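Local coordinates for D-alanyl transferase DltD (Enterococcus faecalis, PDB 6O93), which probably takes part in the D-alanylation of lipoteichoic acid at the outer face of the Gram-positive cell membrane, as an SGNH-hydrolase-like D-alanyl transferase, at residues S47-F52 against V100-P105; S104-V109 against P295-R300; N330-S335 against D359-E364. All coordinates share one frame; numbering follows the deposited sequence.

Contact 1 of 3, residues S47-F52 against V100-P105; sequences SELSRF and VFILSP. With NA (sodium ion), chain K; PO4 (phosphate ion), chain F.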
loop_
_atom_site.group_PDB
_atom_site.type_symbol
_atom_site.label_atom_id
_atom_site.label_comp_id
_atom_site.label_asym_id
_atom_site.label_seq_id
_atom_site.Cartn_x
_atom_site.Cartn_y
_atom_site.Cartn_z
ATOM N N SER A 47 0.463 7.149 0.352
ATOM C CA SER A 47 -0.206 8.447 0.368
ATOM C C SER A 47 -1.084 8.681 -0.857
ATOM O O SER A 47 -1.996 9.514 -0.799
ATOM C CB SER A 47 0.823 9.574 0.485
ATOM O OG SER A 47 1.723 9.580 -0.611
ATOM N N GLU A 48 -0.841 7.973 -1.961
ATOM C CA GLU A 48 -1.649 8.186 -3.157
ATOM C C GLU A 48 -3.109 7.810 -2.940
ATOM O O GLU A 48 -3.982 8.315 -3.656
ATOM C CB GLU A 48 -1.072 7.393 -4.334
ATOM C CG GLU A 48 -1.217 5.872 -4.238
ATOM C CD GLU A 48 -0.279 5.244 -3.227
ATOM O OE1 GLU A 48 0.688 5.917 -2.806
ATOM O OE2 GLU A 48 -0.508 4.075 -2.854
ATOM N N LEU A 49 -3.396 6.939 -1.969
ATOM C CA LEU A 49 -4.765 6.503 -1.724
ATOM C C LEU A 49 -5.695 7.655 -1.357
ATOM O O LEU A 49 -6.907 7.543 -1.564
ATOM C CB LEU A 49 -4.786 5.454 -0.609
ATOM C CG LEU A 49 -4.039 4.149 -0.895
ATOM C CD1 LEU A 49 -4.056 3.247 0.327
ATOM C CD2 LEU A 49 -4.637 3.426 -2.092
ATOM N N SER A 50 -5.163 8.752 -0.819
ATOM C CA SER A 50 -5.991 9.866 -0.373
ATOM C C SER A 50 -6.332 10.847 -1.487
ATOM O O SER A 50 -7.105 11.781 -1.250
ATOM C CB SER A 50 -5.292 10.619 0.763
ATOM O OG SER A 50 -4.097 11.233 0.310
ATOM N N ARG A 51 -5.784 10.660 -2.689
ATOM C CA ARG A 51 -6.040 11.564 -3.811
ATOM C C ARG A 51 -7.429 11.265 -4.370
ATOM O O ARG A 51 -7.602 10.644 -5.422
ATOM C CB ARG A 51 -4.958 11.420 -4.872
ATOM C CG ARG A 51 -3.804 12.392 -4.702
ATOM C CD ARG A 51 -3.168 12.293 -3.326
ATOM N NE ARG A 51 -2.065 13.237 -3.184
ATOM C CZ ARG A 51 -1.287 13.331 -2.111
ATOM N NH1 ARG A 51 -1.480 12.535 -1.068
ATOM N NH2 ARG A 51 -0.308 14.224 -2.084
ATOM N N PHE A 52 -8.437 11.735 -3.645
ATOM C CA PHE A 52 -9.819 11.473 -4.007
ATOM C C PHE A 52 -10.289 12.413 -5.109
ATOM O O PHE A 52 -9.857 13.566 -5.209
ATOM C CB PHE A 52 -10.727 11.615 -2.784
ATOM C CG PHE A 52 -10.963 10.325 -2.050
ATOM C CD1 PHE A 52 -9.901 9.591 -1.547
ATOM C CD2 PHE A 52 -12.251 9.852 -1.856
ATOM C CE1 PHE A 52 -10.120 8.404 -0.870
ATOM C CE2 PHE A 52 -12.475 8.668 -1.180
ATOM C CZ PHE A 52 -11.408 7.944 -0.685
ATOM N N VAL A 100 -5.854 -5.516 -3.722
ATOM C CA VAL A 100 -5.184 -4.610 -4.645
ATOM C C VAL A 100 -3.959 -4.054 -3.937
ATOM O O VAL A 100 -4.040 -3.653 -2.770
ATOM C CB VAL A 100 -6.119 -3.479 -5.113
ATOM C CG1 VAL A 100 -5.384 -2.522 -6.040
ATOM C CG2 VAL A 100 -7.342 -4.056 -5.807
ATOM N N PHE A 101 -2.826 -4.044 -4.636
ATOM C CA PHE A 101 -1.553 -3.607 -4.068
ATOM C C PHE A 101 -0.969 -2.539 -4.981
ATOM O O PHE A 101 -0.603 -2.826 -6.124
ATOM C CB PHE A 101 -0.588 -4.784 -3.913
ATOM C CG PHE A 101 0.561 -4.511 -2.981
ATOM C CD1 PHE A 101 1.634 -3.734 -3.389
ATOM C CD2 PHE A 101 0.572 -5.040 -1.704
ATOM C CE1 PHE A 101 2.692 -3.485 -2.535
ATOM C CE2 PHE A 101 1.628 -4.793 -0.842
ATOM C CZ PHE A 101 2.689 -4.015 -1.260
ATOM N N ILE A 102 -0.876 -1.312 -4.482
ATOM C CA ILE A 102 -0.383 -0.186 -5.264
ATOM C C ILE A 102 1.076 0.040 -4.892
ATOM O O ILE A 102 1.389 0.497 -3.788
ATOM C CB ILE A 102 -1.228 1.073 -5.035
ATOM C CG1 ILE A 102 -2.658 0.823 -5.526
ATOM C CG2 ILE A 102 -0.612 2.264 -5.764
ATOM C CD1 ILE A 102 -3.625 1.920 -5.184
ATOM N N LEU A 103 1.973 -0.291 -5.815
ATOM C CA LEU A 103 3.390 -0.054 -5.611
ATOM C C LEU A 103 3.717 1.416 -5.839
ATOM O O LEU A 103 3.056 2.112 -6.614
ATOM C CB LEU A 103 4.219 -0.924 -6.554
ATOM C CG LEU A 103 4.353 -2.393 -6.148
ATOM C CD1 LEU A 103 4.526 -3.285 -7.368
ATOM C CD2 LEU A 103 5.522 -2.573 -5.185
ATOM N N SER A 104 4.738 1.890 -5.135
ATOM C CA SER A 104 5.288 3.217 -5.364
ATOM C C SER A 104 6.765 3.060 -5.689
ATOM O O SER A 104 7.521 2.534 -4.854
ATOM C CB SER A 104 5.101 4.119 -4.141
ATOM O OG SER A 104 3.737 4.452 -3.948
ATOM N N PRO A 105 7.230 3.466 -6.872
ATOM C CA PRO A 105 8.675 3.389 -7.140
ATOM C C PRO A 105 9.505 4.092 -6.089
ATOM O O PRO A 105 10.637 3.673 -5.811
ATOM C CB PRO A 105 8.813 4.067 -8.510
ATOM C CG PRO A 105 7.472 3.958 -9.131
ATOM C CD PRO A 105 6.490 4.042 -8.008
HETATM NA NA NA K . 2.911 6.987 -2.743
HETATM P P PO4 F . 4.865 7.560 0.296
HETATM O O1 PO4 F . 5.150 6.479 1.312
HETATM O O2 PO4 F . 5.586 7.240 -0.993
HETATM O O3 PO4 F . 5.344 8.892 0.824
HETATM O O4 PO4 F . 3.381 7.636 0.037
HETATM O O HOH W 1 1.807 2.868 -2.917
#
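Glu48 lays its carboxylate against the CG2 methyl of Ile102 where the loop after strand 40-44 meets the end of strand 98-102 and the loop that follows it, the usual place for the active site of an SGNH-hydrolase fold. Glu48 OE2 is 3.4 Å from Ile102 CG2. A chi1 of 70° tucks CG of Glu48 in over its own backbone, and a second bend at chi2 (-74°) folds the short chain so that the carboxylate reaches the polar end of the contact. Its two oxygens divide the work. Glu48 OE1 binds the sodium ion at 2.5 Å, while OE2 accepts a bond from a water that also donates to Ile102 O and accepts from Ser104 OG. Ser104 therefore serves both metal and water, its OG lying 2.9 Å from the sodium ion; Ser46 adds another hydroxyl. The carboxylate probably supplies the protein's share of negative charge, beside neutral hydroxyls and a phosphate. Leu49 crosses Ile102 at an angle on the apolar side, Leu49 CD2 touching Ile102 CD1 at 3.6 Å, and Trp355 of helix 352-367 packs on both. Branched aliphatic residues suit this buried floor, since they close it without adding polar groups. Ser47, hydrogen-bonded to His349, is placed with it and Asp346 as in a Ser-His-Asp triad, consistent with the hydrolase-like fold. The phosphate probably comes from the crystallisation liquor; its O4 binds the sodium ion and accepts two bonds from Ser47, one from N at 3.0 Å and one from OG at 2.6 Å.

Contact 2 of 3, residues S104-V109 against P295-R300; sequences SPQWFV and PPVNKR. With NA (sodium ion), chain K.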
loop_
_atom_site.group_PDB
_atom_site.type_symbol
_atom_site.label_atom_id
_atom_site.label_comp_id
_atom_site.label_asym_id
_atom_site.label_seq_id
_atom_site.Cartn_x
_atom_site.Cartn_y
_atom_site.Cartn_z
ATOM N N SER A 104 4.738 1.890 -5.135
ATOM C CA SER A 104 5.288 3.217 -5.364
ATOM C C SER A 104 6.765 3.060 -5.689
ATOM O O SER A 104 7.521 2.534 -4.854
ATOM C CB SER A 104 5.101 4.119 -4.141
ATOM O OG SER A 104 3.737 4.452 -3.948
ATOM N N PRO A 105 7.230 3.466 -6.872
ATOM C CA PRO A 105 8.675 3.389 -7.140
ATOM C C PRO A 105 9.505 4.092 -6.089
ATOM O O PRO A 105 10.637 3.673 -5.811
ATOM C CB PRO A 105 8.813 4.067 -8.510
ATOM C CG PRO A 105 7.472 3.958 -9.131
ATOM C CD PRO A 105 6.490 4.042 -8.008
ATOM N N GLN A 106 8.962 5.149 -5.483
ATOM C CA GLN A 106 9.702 5.925 -4.498
ATOM C C GLN A 106 9.986 5.129 -3.231
ATOM O O GLN A 106 10.845 5.534 -2.441
ATOM C CB GLN A 106 8.929 7.199 -4.149
ATOM C CG GLN A 106 8.659 8.119 -5.336
ATOM C CD GLN A 106 7.476 7.667 -6.183
ATOM O OE1 GLN A 106 6.711 6.785 -5.785
ATOM N NE2 GLN A 106 7.327 8.266 -7.358
ATOM N N TRP A 107 9.285 4.013 -3.020
ATOM C CA TRP A 107 9.580 3.153 -1.879
ATOM C C TRP A 107 10.989 2.583 -1.952
ATOM O O TRP A 107 11.633 2.378 -0.915
ATOM C CB TRP A 107 8.584 1.994 -1.814
ATOM C CG TRP A 107 7.197 2.355 -1.395
ATOM C CD1 TRP A 107 6.732 3.588 -1.040
ATOM C CD2 TRP A 107 6.089 1.458 -1.280
ATOM N NE1 TRP A 107 5.398 3.511 -0.712
ATOM C CE2 TRP A 107 4.983 2.213 -0.851
ATOM C CE3 TRP A 107 5.928 0.086 -1.497
ATOM C CZ2 TRP A 107 3.729 1.643 -0.636
ATOM C CZ3 TRP A 107 4.685 -0.479 -1.283
ATOM C CH2 TRP A 107 3.602 0.299 -0.858
ATOM N N PHE A 108 11.477 2.312 -3.159
ATOM C CA PHE A 108 12.667 1.485 -3.355
ATOM C C PHE A 108 13.927 2.349 -3.380
ATOM O O PHE A 108 14.716 2.335 -4.323
ATOM C CB PHE A 108 12.514 0.662 -4.631
ATOM C CG PHE A 108 11.357 -0.300 -4.586
ATOM C CD1 PHE A 108 10.058 0.145 -4.788
ATOM C CD2 PHE A 108 11.563 -1.643 -4.324
ATOM C CE1 PHE A 108 8.992 -0.732 -4.734
ATOM C CE2 PHE A 108 10.500 -2.528 -4.270
ATOM C CZ PHE A 108 9.211 -2.070 -4.472
ATOM N N VAL A 109 14.112 3.102 -2.297
ATOM C CA VAL A 109 15.306 3.926 -2.153
ATOM C C VAL A 109 16.470 3.075 -1.653
ATOM O O VAL A 109 16.297 1.951 -1.170
ATOM C CB VAL A 109 15.049 5.127 -1.224
ATOM C CG1 VAL A 109 14.093 6.110 -1.890
ATOM C CG2 VAL A 109 14.492 4.666 0.124
ATOM N N PRO A 295 2.367 2.982 -10.787
ATOM C CA PRO A 295 2.024 4.275 -11.370
ATOM C C PRO A 295 3.203 4.871 -12.114
ATOM O O PRO A 295 4.344 4.409 -11.966
ATOM C CB PRO A 295 1.662 5.121 -10.143
ATOM C CG PRO A 295 2.580 4.596 -9.092
ATOM C CD PRO A 295 2.743 3.114 -9.367
ATOM N N PRO A 296 2.971 5.895 -12.928
ATOM C CA PRO A 296 4.091 6.625 -13.531
ATOM C C PRO A 296 4.474 7.849 -12.718
ATOM O O PRO A 296 3.892 8.115 -11.661
ATOM C CB PRO A 296 3.540 7.019 -14.903
ATOM C CG PRO A 296 2.073 7.248 -14.633
ATOM C CD PRO A 296 1.679 6.295 -13.517
ATOM N N VAL A 297 5.463 8.592 -13.203
ATOM C CA VAL A 297 5.760 9.937 -12.730
ATOM C C VAL A 297 5.474 10.894 -13.878
ATOM O O VAL A 297 5.841 10.623 -15.027
ATOM C CB VAL A 297 7.219 10.066 -12.246
ATOM C CG1 VAL A 297 7.544 11.512 -11.896
ATOM C CG2 VAL A 297 7.462 9.158 -11.046
ATOM N N ASN A 298 4.800 11.999 -13.571
ATOM C CA ASN A 298 4.410 12.954 -14.603
ATOM C C ASN A 298 5.620 13.377 -15.426
ATOM O O ASN A 298 6.622 13.846 -14.880
ATOM C CB ASN A 298 3.748 14.175 -13.961
ATOM C CG ASN A 298 3.236 15.168 -14.989
ATOM O OD1 ASN A 298 3.028 14.825 -16.155
ATOM N ND2 ASN A 298 3.028 16.406 -14.559
ATOM N N LYS A 299 5.518 13.201 -16.746
ATOM C CA LYS A 299 6.624 13.553 -17.632
ATOM C C LYS A 299 7.005 15.022 -17.482
ATOM O O LYS A 299 8.192 15.360 -17.424
ATOM C CB LYS A 299 6.248 13.242 -19.082
ATOM C CG LYS A 299 7.385 13.419 -20.089
ATOM C CD LYS A 299 8.459 12.352 -19.919
ATOM C CE LYS A 299 9.585 12.524 -20.930
ATOM N NZ LYS A 299 10.680 11.532 -20.714
ATOM N N ARG A 300 6.009 15.910 -17.416
ATOM C CA ARG A 300 6.298 17.336 -17.316
ATOM C C ARG A 300 7.110 17.657 -16.067
ATOM O O ARG A 300 7.916 18.595 -16.075
ATOM C CB ARG A 300 4.994 18.136 -17.325
ATOM C CG ARG A 300 4.168 17.943 -18.589
ATOM C CD ARG A 300 2.956 18.865 -18.627
ATOM N NE ARG A 300 2.223 18.741 -19.886
ATOM C CZ ARG A 300 1.273 19.580 -20.291
ATOM N NH1 ARG A 300 0.929 20.619 -19.540
ATOM N NH2 ARG A 300 0.664 19.384 -21.454
HETATM NA NA NA K . 2.911 6.987 -2.743
HETATM O O HOH W 2 4.692 7.977 -8.979
#
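Pro105 and Pro295 lie side by side, their rings meeting at the CD corners, so that CD of Pro105 touches CD of Pro295 at 4.1 Å and approaches its CG equally closely. Proline is apt on both sides, being apolar, compact and fixed in its backbone N-CA torsion. At the second point of touch Gln106 crosses Val297, with Gln106 NE2 3.8 Å from Val297 CG2. The glutamine chain leaves with CG opposite the carbonyl carbon (chi1 -59°) and then turns at chi2 (80°), which brings its amide round toward 295-300. Both loops follow neighbouring parallel strands, 98-102 and 289-294, of the alpha/beta sheet in this SGNH-hydrolase-like fold, and the contact joins them just beyond the sheet. Leu312 of helix 309-324 packs on both Pro105 and Val297. A water extends the reach of the amide: Gln106 NE2 donates to it at 3.1 Å, and it lies 2.8 Å from Pro296 O, to which it can donate. Glutamine thus meets a methyl group directly and is linked to a backbone carbonyl through the water. Along 104-109 the turn is a 3-10 segment, in which Trp107 N bonds to Ser104 O at 2.9 Å and the indole lays one face against Ser104 CB. On the other segment Asn298 is the N-cap of helix 299-305, Asn298 OD1 accepting a weak bond from Arg300 N at 3.4 Å.

Contact 3 of 3, residues N330-S335 against D359-E364; sequences NIADFS and DRQVDE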
loop_
_atom_site.group_PDB
_atom_site.type_symbol
_atom_site.label_atom_id
_atom_site.label_comp_id
_atom_site.label_asym_id
_atom_site.label_seq_id
_atom_site.Cartn_x
_atom_site.Cartn_y
_atom_site.Cartn_z
ATOM N N ASN A 330 -1.372 -10.694 -12.391
ATOM C CA ASN A 330 -2.308 -9.577 -12.505
ATOM C C ASN A 330 -1.540 -8.298 -12.190
ATOM O O ASN A 330 -1.360 -7.943 -11.022
ATOM C CB ASN A 330 -3.494 -9.756 -11.563
ATOM C CG ASN A 330 -4.211 -11.075 -11.768
ATOM O OD1 ASN A 330 -4.524 -11.460 -12.894
ATOM N ND2 ASN A 330 -4.472 -11.777 -10.674
ATOM N N ILE A 331 -1.091 -7.601 -13.232
ATOM C CA ILE A 331 -0.261 -6.410 -13.080
ATOM C C ILE A 331 -0.793 -5.326 -14.005
ATOM O O ILE A 331 -0.823 -5.508 -15.228
ATOM C CB ILE A 331 1.218 -6.695 -13.387
ATOM C CG1 ILE A 331 1.728 -7.862 -12.537
ATOM C CG2 ILE A 331 2.062 -5.448 -13.134
ATOM C CD1 ILE A 331 3.152 -8.269 -12.855
ATOM N N ALA A 332 -1.196 -4.198 -13.425
ATOM C CA ALA A 332 -1.587 -3.013 -14.189
ATOM C C ALA A 332 -0.406 -2.049 -14.155
ATOM O O ALA A 332 -0.257 -1.251 -13.229
ATOM C CB ALA A 332 -2.854 -2.385 -13.618
ATOM N N ASP A 333 0.443 -2.130 -15.177
ATOM C CA ASP A 333 1.664 -1.329 -15.246
ATOM C C ASP A 333 1.367 -0.055 -16.026
ATOM O O ASP A 333 1.316 -0.065 -17.258
ATOM C CB ASP A 333 2.792 -2.126 -15.894
ATOM C CG ASP A 333 4.094 -1.350 -15.956
ATOM O OD1 ASP A 333 4.166 -0.250 -15.366
ATOM O OD2 ASP A 333 5.048 -1.838 -16.601
ATOM N N PHE A 334 1.181 1.051 -15.308
ATOM C CA PHE A 334 0.979 2.353 -15.926
ATOM C C PHE A 334 2.239 3.219 -15.884
ATOM O O PHE A 334 2.151 4.439 -16.056
ATOM C CB PHE A 334 -0.185 3.081 -15.251
ATOM C CG PHE A 334 -1.505 2.372 -15.387
ATOM C CD1 PHE A 334 -2.127 2.266 -16.618
ATOM C CD2 PHE A 334 -2.129 1.823 -14.279
ATOM C CE1 PHE A 334 -3.342 1.618 -16.744
ATOM C CE2 PHE A 334 -3.343 1.173 -14.398
ATOM C CZ PHE A 334 -3.951 1.072 -15.632
ATOM N N SER A 335 3.410 2.614 -15.664
ATOM C CA SER A 335 4.644 3.389 -15.612
ATOM C C SER A 335 4.992 4.010 -16.959
ATOM O O SER A 335 5.724 5.004 -16.997
ATOM C CB SER A 335 5.803 2.512 -15.128
ATOM O OG SER A 335 6.063 1.454 -16.035
ATOM N N ASP A 359 -9.162 2.039 -11.795
ATOM C CA ASP A 359 -10.488 1.537 -11.450
ATOM C C ASP A 359 -10.985 0.523 -12.474
ATOM O O ASP A 359 -11.596 -0.488 -12.110
ATOM C CB ASP A 359 -11.473 2.701 -11.338
ATOM C CG ASP A 359 -12.873 2.243 -10.997
ATOM O OD1 ASP A 359 -13.132 1.959 -9.806
ATOM O OD2 ASP A 359 -13.709 2.161 -11.921
ATOM N N ARG A 360 -10.747 0.778 -13.763
ATOM C CA ARG A 360 -11.184 -0.172 -14.781
ATOM C C ARG A 360 -10.472 -1.509 -14.618
ATOM O O ARG A 360 -11.100 -2.571 -14.704
ATOM C CB ARG A 360 -10.944 0.395 -16.179
ATOM C CG ARG A 360 -11.208 -0.611 -17.291
ATOM C CD ARG A 360 -11.341 0.054 -18.652
ATOM N NE ARG A 360 -10.111 0.714 -19.079
ATOM C CZ ARG A 360 -9.932 1.253 -20.281
ATOM N NH1 ARG A 360 -10.903 1.208 -21.183
ATOM N NH2 ARG A 360 -8.781 1.837 -20.586
ATOM N N GLN A 361 -9.163 -1.477 -14.372
ATOM C CA GLN A 361 -8.424 -2.718 -14.177
ATOM C C GLN A 361 -8.872 -3.433 -12.909
ATOM O O GLN A 361 -8.982 -4.664 -12.893
ATOM C CB GLN A 361 -6.923 -2.432 -14.140
ATOM C CG GLN A 361 -6.394 -1.818 -15.426
ATOM C CD GLN A 361 -6.723 -2.660 -16.643
ATOM O OE1 GLN A 361 -6.580 -3.882 -16.621
ATOM N NE2 GLN A 361 -7.185 -2.010 -17.707
ATOM N N VAL A 362 -9.138 -2.684 -11.836
ATOM C CA VAL A 362 -9.633 -3.302 -10.608
ATOM C C VAL A 362 -10.992 -3.944 -10.853
ATOM O O VAL A 362 -11.234 -5.095 -10.471
ATOM C CB VAL A 362 -9.699 -2.269 -9.469
ATOM C CG1 VAL A 362 -10.463 -2.842 -8.284
ATOM C CG2 VAL A 362 -8.305 -1.849 -9.044
ATOM N N ASP A 363 -11.903 -3.208 -11.493
ATOM C CA ASP A 363 -13.246 -3.730 -11.726
ATOM C C ASP A 363 -13.203 -4.997 -12.573
ATOM O O ASP A 363 -13.851 -5.999 -12.247
ATOM C CB ASP A 363 -14.115 -2.663 -12.394
ATOM C CG ASP A 363 -15.595 -2.955 -12.264
ATOM O OD1 ASP A 363 -16.084 -3.016 -11.117
ATOM O OD2 ASP A 363 -16.271 -3.122 -13.302
ATOM N N GLU A 364 -12.444 -4.970 -13.672
ATOM C CA GLU A 364 -12.291 -6.169 -14.489
ATOM C C GLU A 364 -11.689 -7.306 -13.675
ATOM O O GLU A 364 -12.101 -8.465 -13.808
ATOM C CB GLU A 364 -11.421 -5.865 -15.711
ATOM C CG GLU A 364 -12.047 -4.887 -16.700
ATOM C CD GLU A 364 -11.104 -4.522 -17.836
ATOM O OE1 GLU A 364 -9.939 -4.971 -17.809
ATOM O OE2 GLU A 364 -11.525 -3.787 -18.754
#
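Gln361 of helix 352-367 meets Ala332 of strand 331-333 and Phe334, the residue after Asp333, and all the direct touching is done by the aliphatic part of the glutamine. These van der Waals contacts fall at two places. The methyl group of Ala332, CB, comes 4.0 Å from Gln361 CG, with Gln361 CB almost as close, so a small residue lets the helix approach the strand; the nearest pair of CA atoms, Ala332 and Gln361, is 6.8 Å apart. The ring of Phe334 offers its edge instead, Phe334 CZ lying 3.8 Å from the same Gln361 CG and that carbon staying near the ring plane. Ring and amide planes stand 66° apart, so the amide is not stacked on the ring. In Gln361 a bend at chi2 (-55°) turns the amide aside from the methylene that makes the contact. Glutamine suits such a partly exposed border: its methylenes pack while its end stays polar.

Hydrogen bonds act within the segments. Asp333 OD1 accepts from Ser335 OG at 2.6 Å, on the syn side of the carboxylate, and from Ser335 N at 3.0 Å, from above the carboxylate plane. The second bond makes an Asx turn from Asp333 to Ser335, a role for which the short aspartate side chain is well fitted.

Of the charged pairs, Asp333 OD2 forms a salt bridge with Lys320 of helix 309-324, and Asp359 one with Arg66. Strand 331-333 is the outermost of the parallel sheet on its side, bonded along its backbone to strand 289-294; helix 352-367 packs on the face of Ala332 and Phe334, and helix 309-324 on that of Ile331 and Ser335, in an alpha/beta/alpha layering.

All three contacts belong to one alpha/beta domain built round a parallel sheet ordered 69-73, 40-44, 98-102, 289-294, 331-333. Contact 1 joins the end of central strand 98-102 to the loop after 40-44; contact 2 starts on the same Ser104 and Pro105 and reaches the loop after 289-294; contact 3 follows later in the chain, at edge strand 331-333. The centres of contacts 1 and 2 lie about 11 Å apart, those of 1 and 3 about 13 Å, and those of 2 and 3 about 17 Å. Helix 352-367 packs near the sodium site through Trp355 and at the sheet edge through Gln361; Val100 touches Val362, and Pro296 touches Phe334.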